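Local coordinates for protein Rd1NTF2_05_I64F_A80G_T94P_D101K_L106W (Synthetic construct, PDB 6W3F) that is a de novo designed NTF2-like protein with no established natural function, probably made to explore how differently shaped pockets can be built into this fold, at residues 8-13 and 75-80; 17-22 and 60-65; 29-34 and 101-106; 41-44 and 48-51. One frame throughout, in Å; residues are numbered along the deposited sequence.

Interaction 1. Residues 8-13 and 75-80; sequences RKIIKT and GRLRMQ
Ile-10 and Ile-11 of helix 6-20 lie over Leu-77 and Met-79 of strand 76-87, the backbones a layer apart: the CA atoms of Ile-11 and Met-79 are 9.8 Å from each other. The gap is filled by apolar side chains alone, in two separate pairs. Ile-10 and Leu-77 reach for one another tip to tip, and their CD1 methyls meet at 4.0 Å. The second pair overlaps more broadly. Met-79 holds CG between its own backbone N and carbonyl carbon (chi1 60°) and bends again at chi3, which turns its thioether against the flank of Ile-11. The sulfur straddles two carbons there, SD of Met-79 lying 3.8 Å from CG1 of Ile-11 and 3.9 Å from its CD1, while CE of Met-79 lies 4.2 Å from CD1 of Ile-11. An alanine in place of Ile-11 would lack this branch, and the thioether of Met-79 would probably lose one of its apolar partners and be freer to turn. Around the pair, Phe-65 of strand 62-73 also packs on Ile-11, and Leu-67 of that strand touches Met-79. Ile-10 and Leu-77 share Phe-100 of strand 90-103 and Trp-107 of strand 106-114, so the helix rests on four consecutive strands of the sheet.

Interaction 2. Residues 17-22 and 60-65; sequences IMREGD and ADHISF
Arg-19, in the last turn of helix 6-20, crosses to Ile-63 near the start of strand 62-73 and grips its carbonyl oxygen. Its CB touches nothing in 60-65. CG, set anti to the carbonyl carbon (chi1 -73°), begins an extended chain that runs out to NE and makes the first contact, with the CG2 methyl of Ile-63 at 3.8 Å. NE passes the same methyl at the same range and turns polar: it gives a weak bond to a water, which also accepts from the backbone N of Ile-63 at 2.8 Å, and a second weak one to the carbonyl O of Ile-63. The real grip is at the tip. NH2 of Arg-19 donates to Ile-63 O over 2.6 Å, with an N-H...O angle of 166°; the oxygen lies in the guanidinium plane, and the donor sits nearly along the C=O axis. NH1 makes a long, weak ion pair with Asp-16 in the same helix. Beyond the tip, CE1 of His-62 lies obliquely 4.1 Å from NH2, in a ring whose NE2 shares a hydrogen bond with OG of Ser-64. Since His-62 and Ser-64 pair their backbones with Val-86 and Arg-84, the peptide groups of Ile-63 turn outward from an outermost strand, where arginine and water meet them. The strand starts at a classic beta bulge, Asp-61 and His-62 both facing Val-86, a common irregularity in the curved sheets of NTF2-like folds.

Interaction 3. Residues 29-34 and 101-106; sequences QMDPNV and RKHNGK
Asp-31 faces His-103, and Gln-29 faces Lys-106, in a thin surface contact without a direct hydrogen bond between the segments. The first pair is a near approach of carboxylate and imidazole: OD1 of Asp-31 lies 3.9 Å from CE1 of His-103, the two planes 46° apart, and the groups would probably attract if the ring were protonated. The second is a looser approach. The lysine, extended to CE and bent at its last torsion, brings NZ to 4.3 Å from CA of Gln-29, and the same NZ forms a salt bridge with Asp-28. A bond inside 29-34 holds the acid: with CG anti to the backbone N (chi1 -168°) the carboxylate lies beside the carbonyl carbon, where OD2 of Asp-31 takes the N-H of Asn-33 (N to OD2 2.9 Å) on its anti side, 26° out of the carboxylate plane. With an alanine here, the Asn-33 N-H would probably lose its side-chain acceptor, and His-103 its acidic neighbour. Both halves are turn motifs: an Asx turn within a type I turn, Asp-31 to Val-34, where the chain changes direction, and a type I' turn, His-103 to Lys-106, forming the two-residue loop of the beta hairpin between strands 90-103 and 106-114.

Interaction 4. Residues 41-44 and 48-51; sequences KTVH and HAAK
Val-43 on strand 41-44 packs against His-48 and Ala-49 in the first turns of helix 46-56, a short-range strand-to-helix contact across the bend where the chain leaves the sheet's end strand. One methyl does most of the work. CG1 of Val-43, anti to its backbone N (chi1 176°), lodges chiefly against the helix backbone: it lies 3.4 Å from N of Ala-49 and 3.5 Å from its CA, the latter tighter than a usual carbon contact. CG1 also meets CB of His-48 at 3.6 Å and CB of Ala-49 at 4.0 Å. The alanine's small side chain probably lets the strand come in close, with CA of Val-43 only 5.7 Å from CA of Ala-49. At the surface the His-48 ring turns away beyond CB, though ND1 stays near the strand's last residue and gives a weak, strongly bent hydrogen bond to the carbonyl O of His-44 (3.3 Å, 120°). Its length and its bend make this link a loose one. Around the contact, Phe-52 further along the helix also covers Val-43, while Ala-49 is also touched by Val-34 of the adjacent strand 34-38 and by Met-30. The backbone of Val-43 pairs with Ala-36, joining the end strand to the rest of the sheet.

Overall arrangement
The four contacts are spread over one mixed six-stranded sheet and the helices packed on it. Interactions 1 and 2 share helix 6-20, their centres 16 Å apart, and Phe-65 of the second touches Ile-11 and Met-79 of the first. Interaction 3 adjoins interaction 1 through a probable backbone hydrogen bond, Gly-75 to Lys-102, and reaches interaction 4 through Met-30 on Ala-49 and Ala-50. Interactions 1 and 4 lie on opposite sides of the chain's centre, about 20 Å between centres. Along the chain, interaction 4 nests inside the other three, and interaction 3 crosses 1 and 2. Interactions 2 and 4 join helices 6-20 and 46-56 to the outermost strands 62-73 and 41-44, consistent with an NTF2-like cone.

Interaction 1. Residues 8-13 and 75-80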
loop_
_atom_site.group_PDB
_atom_site.type_symbol
_atom_site.label_atom_id
_atom_site.label_comp_id
_atom_site.label_asym_id
_atom_site.label_seq_id
_atom_site.Cartn_x
_atom_site.Cartn_y
_atom_site.Cartn_z
ATOM N N ARG A 8 5.010 -1.984 -10.950
ATOM C CA ARG A 8 4.707 -0.588 -11.249
ATOM C C ARG A 8 3.202 -0.336 -11.261
ATOM O O ARG A 8 2.723 0.679 -10.730
ATOM C CB ARG A 8 5.319 -0.215 -12.603
ATOM C CG ARG A 8 5.103 1.242 -12.994
ATOM C CD ARG A 8 5.015 1.402 -14.504
ATOM N NE ARG A 8 3.818 0.758 -15.031
ATOM C CZ ARG A 8 2.627 1.344 -15.094
ATOM N NH1 ARG A 8 2.472 2.593 -14.662
ATOM N NH2 ARG A 8 1.597 0.683 -15.589
ATOM N N LYS A 9 2.445 -1.230 -11.880
ATOM C CA LYS A 9 1.001 -1.058 -11.969
ATOM C C LYS A 9 0.340 -1.091 -10.591
ATOM O O LYS A 9 -0.521 -0.254 -10.278
ATOM C CB LYS A 9 0.416 -2.140 -12.878
ATOM C CG LYS A 9 -1.058 -1.905 -13.262
ATOM N N ILE A 10 0.718 -2.056 -9.755
ATOM C CA ILE A 10 0.137 -2.134 -8.417
ATOM C C ILE A 10 0.417 -0.848 -7.642
ATOM O O ILE A 10 -0.468 -0.300 -6.979
ATOM C CB ILE A 10 0.664 -3.372 -7.668
ATOM C CG1 ILE A 10 0.041 -4.629 -8.284
ATOM C CG2 ILE A 10 0.358 -3.248 -6.185
ATOM C CD1 ILE A 10 0.580 -5.927 -7.700
ATOM N N ILE A 11 1.668 -0.343 -7.705
ATOM C CA ILE A 11 2.034 0.859 -6.959
ATOM C C ILE A 11 1.183 2.042 -7.409
ATOM O O ILE A 11 0.669 2.799 -6.584
ATOM C CB ILE A 11 3.543 1.152 -7.113
ATOM C CG1 ILE A 11 4.344 0.009 -6.469
ATOM C CG2 ILE A 11 3.935 2.484 -6.482
ATOM C CD1 ILE A 11 5.794 0.020 -6.755
ATOM N N LYS A 12 1.043 2.237 -8.721
ATOM C CA LYS A 12 0.310 3.402 -9.211
ATOM C C LYS A 12 -1.180 3.311 -8.867
ATOM O O LYS A 12 -1.811 4.304 -8.458
ATOM C CB LYS A 12 0.498 3.553 -10.722
ATOM C CG LYS A 12 -0.218 4.793 -11.292
ATOM C CD LYS A 12 0.182 5.071 -12.739
ATOM C CE LYS A 12 -0.284 6.461 -13.182
ATOM N NZ LYS A 12 -1.740 6.670 -12.913
ATOM N N THR A 13 -1.781 2.143 -9.091
ATOM C CA THR A 13 -3.188 1.962 -8.723
ATOM C C THR A 13 -3.368 2.299 -7.254
ATOM O O THR A 13 -4.208 3.127 -6.889
ATOM C CB THR A 13 -3.636 0.531 -9.016
ATOM O OG1 THR A 13 -3.476 0.258 -10.415
ATOM C CG2 THR A 13 -5.104 0.312 -8.625
ATOM N N GLY A 75 2.005 -16.042 -7.717
ATOM C CA GLY A 75 0.928 -15.236 -7.183
ATOM C C GLY A 75 1.159 -14.655 -5.807
ATOM O O GLY A 75 0.194 -14.299 -5.128
ATOM N N ARG A 76 2.422 -14.532 -5.386
ATOM C CA ARG A 76 2.804 -13.954 -4.103
ATOM C C ARG A 76 3.807 -12.863 -4.406
ATOM O O ARG A 76 4.831 -13.133 -5.050
ATOM C CB ARG A 76 3.440 -15.002 -3.182
ATOM C CG ARG A 76 4.004 -14.450 -1.871
ATOM C CD ARG A 76 4.648 -15.557 -1.023
ATOM N N LEU A 77 3.524 -11.644 -3.977
ATOM C CA LEU A 77 4.397 -10.527 -4.305
ATOM C C LEU A 77 4.791 -9.791 -3.036
ATOM O O LEU A 77 3.933 -9.353 -2.269
ATOM C CB LEU A 77 3.715 -9.594 -5.305
ATOM C CG LEU A 77 4.590 -8.487 -5.890
ATOM C CD1 LEU A 77 3.964 -8.045 -7.189
ATOM C CD2 LEU A 77 4.690 -7.352 -4.935
ATOM N N ARG A 78 6.100 -9.620 -2.832
ATOM C CA ARG A 78 6.607 -8.821 -1.727
ATOM C C ARG A 78 7.432 -7.666 -2.291
ATOM O O ARG A 78 8.233 -7.865 -3.209
ATOM C CB ARG A 78 7.440 -9.694 -0.786
ATOM C CG ARG A 78 8.165 -8.934 0.317
ATOM C CD ARG A 78 8.806 -9.905 1.314
ATOM N NE ARG A 78 7.785 -10.777 1.889
ATOM C CZ ARG A 78 8.025 -11.842 2.646
ATOM N NH1 ARG A 78 9.272 -12.194 2.941
ATOM N NH2 ARG A 78 7.003 -12.560 3.101
ATOM N N MET A 79 7.200 -6.462 -1.780
ATOM C CA MET A 79 8.003 -5.316 -2.187
ATOM C C MET A 79 8.347 -4.469 -0.969
ATOM O O MET A 79 7.598 -4.393 -0.007
ATOM C CB MET A 79 7.313 -4.480 -3.266
ATOM C CG MET A 79 5.981 -3.909 -2.874
ATOM S SD MET A 79 5.200 -2.858 -4.135
ATOM C CE MET A 79 5.354 -3.938 -5.566
ATOM N N GLN A 80 9.535 -3.874 -1.016
ATOM C CA GLN A 80 10.115 -3.093 0.063
ATOM C C GLN A 80 10.629 -1.820 -0.595
ATOM O O GLN A 80 11.223 -1.871 -1.683
ATOM C CB GLN A 80 11.248 -3.861 0.763
ATOM C CG GLN A 80 11.565 -3.445 2.207
ATOM C CD GLN A 80 12.131 -2.032 2.348
ATOM O OE1 GLN A 80 12.708 -1.470 1.408
ATOM N NE2 GLN A 80 11.963 -1.451 3.536
#

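Interaction 2. Residues 17-22 and 60-65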
loop_
_atom_site.group_PDB
_atom_site.type_symbol
_atom_site.label_atom_id
_atom_site.label_comp_id
_atom_site.label_asym_id
_atom_site.label_seq_id
_atom_site.Cartn_x
_atom_site.Cartn_y
_atom_site.Cartn_z
ATOM N N ILE A 17 -5.495 5.430 -5.721
ATOM C CA ILE A 17 -6.619 5.215 -4.810
ATOM C C ILE A 17 -6.426 6.036 -3.538
ATOM O O ILE A 17 -7.317 6.776 -3.106
ATOM C CB ILE A 17 -6.786 3.711 -4.508
ATOM C CG1 ILE A 17 -7.279 2.982 -5.770
ATOM C CG2 ILE A 17 -7.732 3.506 -3.332
ATOM C CD1 ILE A 17 -7.301 1.480 -5.653
ATOM N N MET A 18 -5.237 5.956 -2.939
ATOM C CA MET A 18 -5.017 6.669 -1.684
ATOM C C MET A 18 -5.079 8.176 -1.878
ATOM O O MET A 18 -5.674 8.880 -1.060
ATOM C CB MET A 18 -3.675 6.258 -1.079
ATOM C CG MET A 18 -3.727 4.869 -0.480
ATOM S SD MET A 18 -2.124 4.279 0.012
ATOM C CE MET A 18 -2.576 2.722 0.756
ATOM N N ARG A 19 -4.469 8.690 -2.948
ATOM C CA ARG A 19 -4.551 10.117 -3.236
ATOM C C ARG A 19 -6.001 10.560 -3.382
ATOM O O ARG A 19 -6.388 11.621 -2.882
ATOM C CB ARG A 19 -3.765 10.439 -4.507
ATOM C CG ARG A 19 -2.256 10.378 -4.311
ATOM C CD ARG A 19 -1.493 10.456 -5.631
ATOM N NE ARG A 19 -0.042 10.325 -5.455
ATOM C CZ ARG A 19 0.798 9.983 -6.429
ATOM N NH1 ARG A 19 0.348 9.738 -7.655
ATOM N NH2 ARG A 19 2.098 9.895 -6.184
ATOM N N GLU A 20 -6.814 9.766 -4.085
ATOM C CA GLU A 20 -8.246 10.036 -4.148
ATOM C C GLU A 20 -8.870 9.980 -2.759
ATOM O O GLU A 20 -9.764 10.772 -2.441
ATOM C CB GLU A 20 -8.927 9.039 -5.085
ATOM N N GLY A 21 -8.404 9.062 -1.918
ATOM C CA GLY A 21 -8.892 8.966 -0.559
ATOM C C GLY A 21 -10.221 8.276 -0.401
ATOM O O GLY A 21 -10.854 8.425 0.646
ATOM N N ASP A 22 -10.673 7.531 -1.409
ATOM C CA ASP A 22 -11.940 6.816 -1.313
ATOM C C ASP A 22 -11.750 5.567 -0.458
ATOM O O ASP A 22 -11.009 4.651 -0.833
ATOM C CB ASP A 22 -12.464 6.431 -2.694
ATOM C CG ASP A 22 -13.782 5.659 -2.623
ATOM O OD1 ASP A 22 -14.342 5.515 -1.511
ATOM O OD2 ASP A 22 -14.261 5.196 -3.681
ATOM N N ALA A 60 -1.054 14.041 3.826
ATOM C CA ALA A 60 0.089 14.009 2.908
ATOM C C ALA A 60 -0.176 14.890 1.695
ATOM O O ALA A 60 -0.900 14.503 0.775
ATOM C CB ALA A 60 0.387 12.576 2.481
ATOM N N ASP A 61 0.475 16.069 1.658
ATOM C CA ASP A 61 0.383 16.930 0.481
ATOM C C ASP A 61 0.865 16.214 -0.778
ATOM O O ASP A 61 0.432 16.547 -1.886
ATOM C CB ASP A 61 1.228 18.208 0.642
ATOM C CG ASP A 61 0.910 18.986 1.891
ATOM O OD1 ASP A 61 -0.110 18.703 2.562
ATOM O OD2 ASP A 61 1.710 19.906 2.199
ATOM N N HIS A 62 1.837 15.318 -0.633
ATOM C CA HIS A 62 2.331 14.491 -1.722
ATOM C C HIS A 62 2.744 13.165 -1.122
ATOM O O HIS A 62 3.302 13.126 -0.019
ATOM C CB HIS A 62 3.534 15.084 -2.459
ATOM C CG HIS A 62 4.229 14.105 -3.361
ATOM N ND1 HIS A 62 3.803 13.851 -4.648
ATOM C CD2 HIS A 62 5.304 13.306 -3.159
ATOM C CE1 HIS A 62 4.593 12.950 -5.204
ATOM N NE2 HIS A 62 5.512 12.602 -4.320
ATOM N N ILE A 63 2.475 12.089 -1.847
ATOM C CA ILE A 63 2.879 10.761 -1.414
ATOM C C ILE A 63 3.415 10.029 -2.637
ATOM O O ILE A 63 2.811 10.071 -3.711
ATOM C CB ILE A 63 1.698 10.036 -0.741
ATOM C CG1 ILE A 63 2.146 8.687 -0.175
ATOM C CG2 ILE A 63 0.549 9.892 -1.721
ATOM C CD1 ILE A 63 1.081 8.042 0.713
ATOM N N SER A 64 4.567 9.402 -2.491
ATOM C CA SER A 64 5.129 8.565 -3.535
ATOM C C SER A 64 5.833 7.389 -2.886
ATOM O O SER A 64 6.048 7.369 -1.671
ATOM C CB SER A 64 6.113 9.349 -4.423
ATOM O OG SER A 64 7.083 10.005 -3.635
ATOM N N PHE A 65 6.181 6.394 -3.712
ATOM C CA PHE A 65 6.853 5.190 -3.259
ATOM C C PHE A 65 7.910 4.799 -4.277
ATOM O O PHE A 65 7.619 4.698 -5.474
ATOM C CB PHE A 65 5.866 4.049 -3.063
ATOM C CG PHE A 65 6.503 2.729 -2.700
ATOM C CD1 PHE A 65 6.913 2.473 -1.411
ATOM C CD2 PHE A 65 6.655 1.732 -3.646
ATOM C CE1 PHE A 65 7.468 1.248 -1.067
ATOM C CE2 PHE A 65 7.207 0.491 -3.302
ATOM C CZ PHE A 65 7.609 0.259 -2.019
HETATM O O HOH W 1 0.422 12.522 -3.699
#

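Interaction 3. Residues 29-34 and 101-106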
loop_
_atom_site.group_PDB
_atom_site.type_symbol
_atom_site.label_atom_id
_atom_site.label_comp_id
_atom_site.label_asym_id
_atom_site.label_seq_id
_atom_site.Cartn_x
_atom_site.Cartn_y
_atom_site.Cartn_z
ATOM N N GLN A 29 -9.003 -3.220 -2.328
ATOM C CA GLN A 29 -7.658 -3.666 -2.631
ATOM C C GLN A 29 -7.089 -4.589 -1.573
ATOM O O GLN A 29 -5.991 -5.119 -1.778
ATOM C CB GLN A 29 -6.767 -2.432 -2.798
ATOM C CG GLN A 29 -7.201 -1.483 -3.887
ATOM C CD GLN A 29 -7.254 -2.124 -5.256
ATOM O OE1 GLN A 29 -6.398 -2.934 -5.606
ATOM N NE2 GLN A 29 -8.271 -1.784 -6.035
ATOM N N MET A 30 -7.811 -4.799 -0.469
ATOM C CA MET A 30 -7.287 -5.488 0.699
ATOM C C MET A 30 -7.818 -6.902 0.855
ATOM O O MET A 30 -8.997 -7.169 0.597
ATOM C CB MET A 30 -7.636 -4.689 1.956
ATOM C CG MET A 30 -6.851 -3.374 2.040
ATOM S SD MET A 30 -7.469 -2.400 3.343
ATOM C CE MET A 30 -6.126 -1.195 3.459
ATOM N N ASP A 31 -6.952 -7.799 1.322
ATOM C CA ASP A 31 -7.410 -9.091 1.813
ATOM C C ASP A 31 -8.387 -8.861 2.967
ATOM O O ASP A 31 -8.264 -7.869 3.697
ATOM C CB ASP A 31 -6.228 -9.929 2.291
ATOM C CG ASP A 31 -6.593 -11.372 2.543
ATOM O OD1 ASP A 31 -6.517 -12.169 1.594
ATOM O OD2 ASP A 31 -6.901 -11.741 3.693
ATOM N N PRO A 32 -9.385 -9.748 3.154
ATOM C CA PRO A 32 -10.277 -9.566 4.309
ATOM C C PRO A 32 -9.536 -9.572 5.627
ATOM O O PRO A 32 -9.936 -8.865 6.563
ATOM C CB PRO A 32 -11.271 -10.756 4.204
ATOM C CG PRO A 32 -11.270 -11.142 2.792
ATOM C CD PRO A 32 -9.864 -10.826 2.256
ATOM N N ASN A 33 -8.458 -10.345 5.739
ATOM C CA ASN A 33 -7.660 -10.393 6.958
ATOM C C ASN A 33 -6.346 -9.626 6.829
ATOM O O ASN A 33 -5.365 -10.002 7.468
ATOM C CB ASN A 33 -7.389 -11.844 7.333
ATOM C CG ASN A 33 -8.619 -12.519 7.910
ATOM O OD1 ASN A 33 -9.302 -11.947 8.729
ATOM N ND2 ASN A 33 -8.917 -13.713 7.446
ATOM N N VAL A 34 -6.319 -8.553 6.044
ATOM C CA VAL A 34 -5.120 -7.720 5.883
ATOM C C VAL A 34 -4.640 -7.316 7.265
ATOM O O VAL A 34 -5.440 -7.120 8.185
ATOM C CB VAL A 34 -5.421 -6.485 5.020
ATOM C CG1 VAL A 34 -6.508 -5.675 5.647
ATOM C CG2 VAL A 34 -4.135 -5.607 4.815
ATOM N N ARG A 101 -1.193 -10.918 -2.529
ATOM C CA ARG A 101 -1.541 -12.265 -2.950
ATOM C C ARG A 101 -2.576 -12.145 -4.065
ATOM O O ARG A 101 -3.534 -11.373 -3.955
ATOM C CB ARG A 101 -2.089 -13.099 -1.783
ATOM C CG ARG A 101 -2.236 -14.594 -2.063
ATOM C CD ARG A 101 -0.952 -15.375 -1.779
ATOM N N LYS A 102 -2.353 -12.866 -5.153
ATOM C CA LYS A 102 -3.208 -12.779 -6.326
ATOM C C LYS A 102 -4.367 -13.759 -6.153
ATOM O O LYS A 102 -4.150 -14.952 -5.929
ATOM C CB LYS A 102 -2.411 -13.090 -7.584
ATOM C CG LYS A 102 -3.081 -12.697 -8.862
ATOM C CD LYS A 102 -2.076 -12.823 -9.998
ATOM C CE LYS A 102 -2.645 -12.277 -11.286
ATOM N NZ LYS A 102 -1.684 -12.383 -12.417
ATOM N N HIS A 103 -5.586 -13.254 -6.240
ATOM C CA HIS A 103 -6.772 -14.109 -6.223
ATOM C C HIS A 103 -7.621 -13.731 -7.417
ATOM O O HIS A 103 -7.963 -12.550 -7.575
ATOM C CB HIS A 103 -7.563 -13.932 -4.936
ATOM C CG HIS A 103 -6.800 -14.299 -3.709
ATOM N ND1 HIS A 103 -6.352 -13.355 -2.804
ATOM C CD2 HIS A 103 -6.393 -15.501 -3.238
ATOM C CE1 HIS A 103 -5.718 -13.966 -1.821
ATOM N NE2 HIS A 103 -5.730 -15.268 -2.060
ATOM N N ASN A 104 -7.946 -14.716 -8.252
ATOM C CA ASN A 104 -8.840 -14.510 -9.387
ATOM C C ASN A 104 -8.320 -13.409 -10.304
ATOM O O ASN A 104 -9.088 -12.599 -10.828
ATOM C CB ASN A 104 -10.257 -14.194 -8.907
ATOM C CG ASN A 104 -10.820 -15.283 -8.023
ATOM O OD1 ASN A 104 -10.326 -16.413 -8.024
ATOM N ND2 ASN A 104 -11.872 -14.956 -7.271
ATOM N N GLY A 105 -7.007 -13.392 -10.509
ATOM C CA GLY A 105 -6.372 -12.375 -11.319
ATOM C C GLY A 105 -6.319 -11.005 -10.691
ATOM O O GLY A 105 -6.115 -10.021 -11.400
ATOM N N LYS A 106 -6.494 -10.914 -9.374
ATOM C CA LYS A 106 -6.601 -9.644 -8.672
ATOM C C LYS A 106 -5.681 -9.667 -7.467
ATOM O O LYS A 106 -5.751 -10.585 -6.644
ATOM C CB LYS A 106 -8.042 -9.382 -8.224
ATOM C CG LYS A 106 -8.256 -8.013 -7.615
ATOM C CD LYS A 106 -9.757 -7.749 -7.403
ATOM C CE LYS A 106 -10.019 -6.343 -6.870
ATOM N NZ LYS A 106 -9.622 -6.182 -5.443
HETATM O O HOH W 2 -6.703 -5.127 -6.644
#

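Interaction 4. Residues 41-44 and 48-51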
loop_
_atom_site.group_PDB
_atom_site.type_symbol
_atom_site.label_atom_id
_atom_site.label_comp_id
_atom_site.label_asym_id
_atom_site.label_seq_id
_atom_site.Cartn_x
_atom_site.Cartn_y
_atom_site.Cartn_z
ATOM N N LYS A 41 1.453 0.991 15.949
ATOM C CA LYS A 41 0.049 0.636 15.879
ATOM C C LYS A 41 -0.180 -0.497 14.889
ATOM O O LYS A 41 0.441 -0.547 13.819
ATOM C CB LYS A 41 -0.782 1.854 15.482
ATOM C CG LYS A 41 -2.257 1.575 15.432
ATOM C CD LYS A 41 -3.043 2.848 15.176
ATOM C CE LYS A 41 -4.533 2.596 15.318
ATOM N NZ LYS A 41 -4.850 1.993 16.640
ATOM N N THR A 42 -1.081 -1.409 15.254
ATOM C CA THR A 42 -1.407 -2.550 14.418
ATOM C C THR A 42 -2.915 -2.640 14.235
ATOM O O THR A 42 -3.669 -2.637 15.212
ATOM C CB THR A 42 -0.872 -3.856 15.012
ATOM O OG1 THR A 42 0.563 -3.836 14.991
ATOM C CG2 THR A 42 -1.382 -5.037 14.207
ATOM N N VAL A 43 -3.338 -2.747 12.981
ATOM C CA VAL A 43 -4.741 -2.738 12.583
ATOM C C VAL A 43 -5.014 -4.047 11.855
ATOM O O VAL A 43 -4.245 -4.435 10.970
ATOM C CB VAL A 43 -5.040 -1.524 11.683
ATOM C CG1 VAL A 43 -6.458 -1.538 11.191
ATOM C CG2 VAL A 43 -4.706 -0.195 12.429
ATOM N N HIS A 44 -6.105 -4.724 12.219
ATOM C CA HIS A 44 -6.463 -5.994 11.603
ATOM C C HIS A 44 -7.776 -5.866 10.851
ATOM O O HIS A 44 -8.705 -5.219 11.339
ATOM C CB HIS A 44 -6.608 -7.108 12.636
ATOM C CG HIS A 44 -5.303 -7.614 13.150
ATOM N ND1 HIS A 44 -4.625 -8.646 12.549
ATOM C CD2 HIS A 44 -4.548 -7.228 14.204
ATOM C CE1 HIS A 44 -3.513 -8.888 13.218
ATOM N NE2 HIS A 44 -3.442 -8.039 14.227
ATOM N N HIS A 48 -11.233 -2.028 9.058
ATOM C CA HIS A 48 -10.454 -1.168 9.951
ATOM C C HIS A 48 -9.242 -0.577 9.238
ATOM O O HIS A 48 -8.957 0.617 9.366
ATOM C CB HIS A 48 -9.995 -1.945 11.182
ATOM C CG HIS A 48 -11.120 -2.479 12.008
ATOM N ND1 HIS A 48 -11.604 -3.762 11.867
ATOM C CD2 HIS A 48 -11.870 -1.896 12.971
ATOM C CE1 HIS A 48 -12.605 -3.947 12.713
ATOM N NE2 HIS A 48 -12.782 -2.831 13.398
ATOM N N ALA A 49 -8.517 -1.403 8.477
ATOM C CA ALA A 49 -7.281 -0.950 7.850
ATOM C C ALA A 49 -7.540 0.140 6.821
ATOM O O ALA A 49 -6.799 1.131 6.745
ATOM C CB ALA A 49 -6.571 -2.134 7.191
ATOM N N ALA A 50 -8.548 -0.056 5.972
ATOM C CA ALA A 50 -8.864 0.944 4.958
ATOM C C ALA A 50 -9.229 2.275 5.601
ATOM O O ALA A 50 -8.684 3.322 5.242
ATOM C CB ALA A 50 -10.016 0.453 4.079
ATOM N N LYS A 51 -10.170 2.257 6.546
ATOM C CA LYS A 51 -10.504 3.472 7.275
ATOM C C LYS A 51 -9.248 4.130 7.833
ATOM O O LYS A 51 -9.026 5.326 7.644
ATOM C CB LYS A 51 -11.484 3.153 8.404
ATOM C CG LYS A 51 -11.917 4.363 9.228
ATOM C CD LYS A 51 -12.727 3.924 10.437
#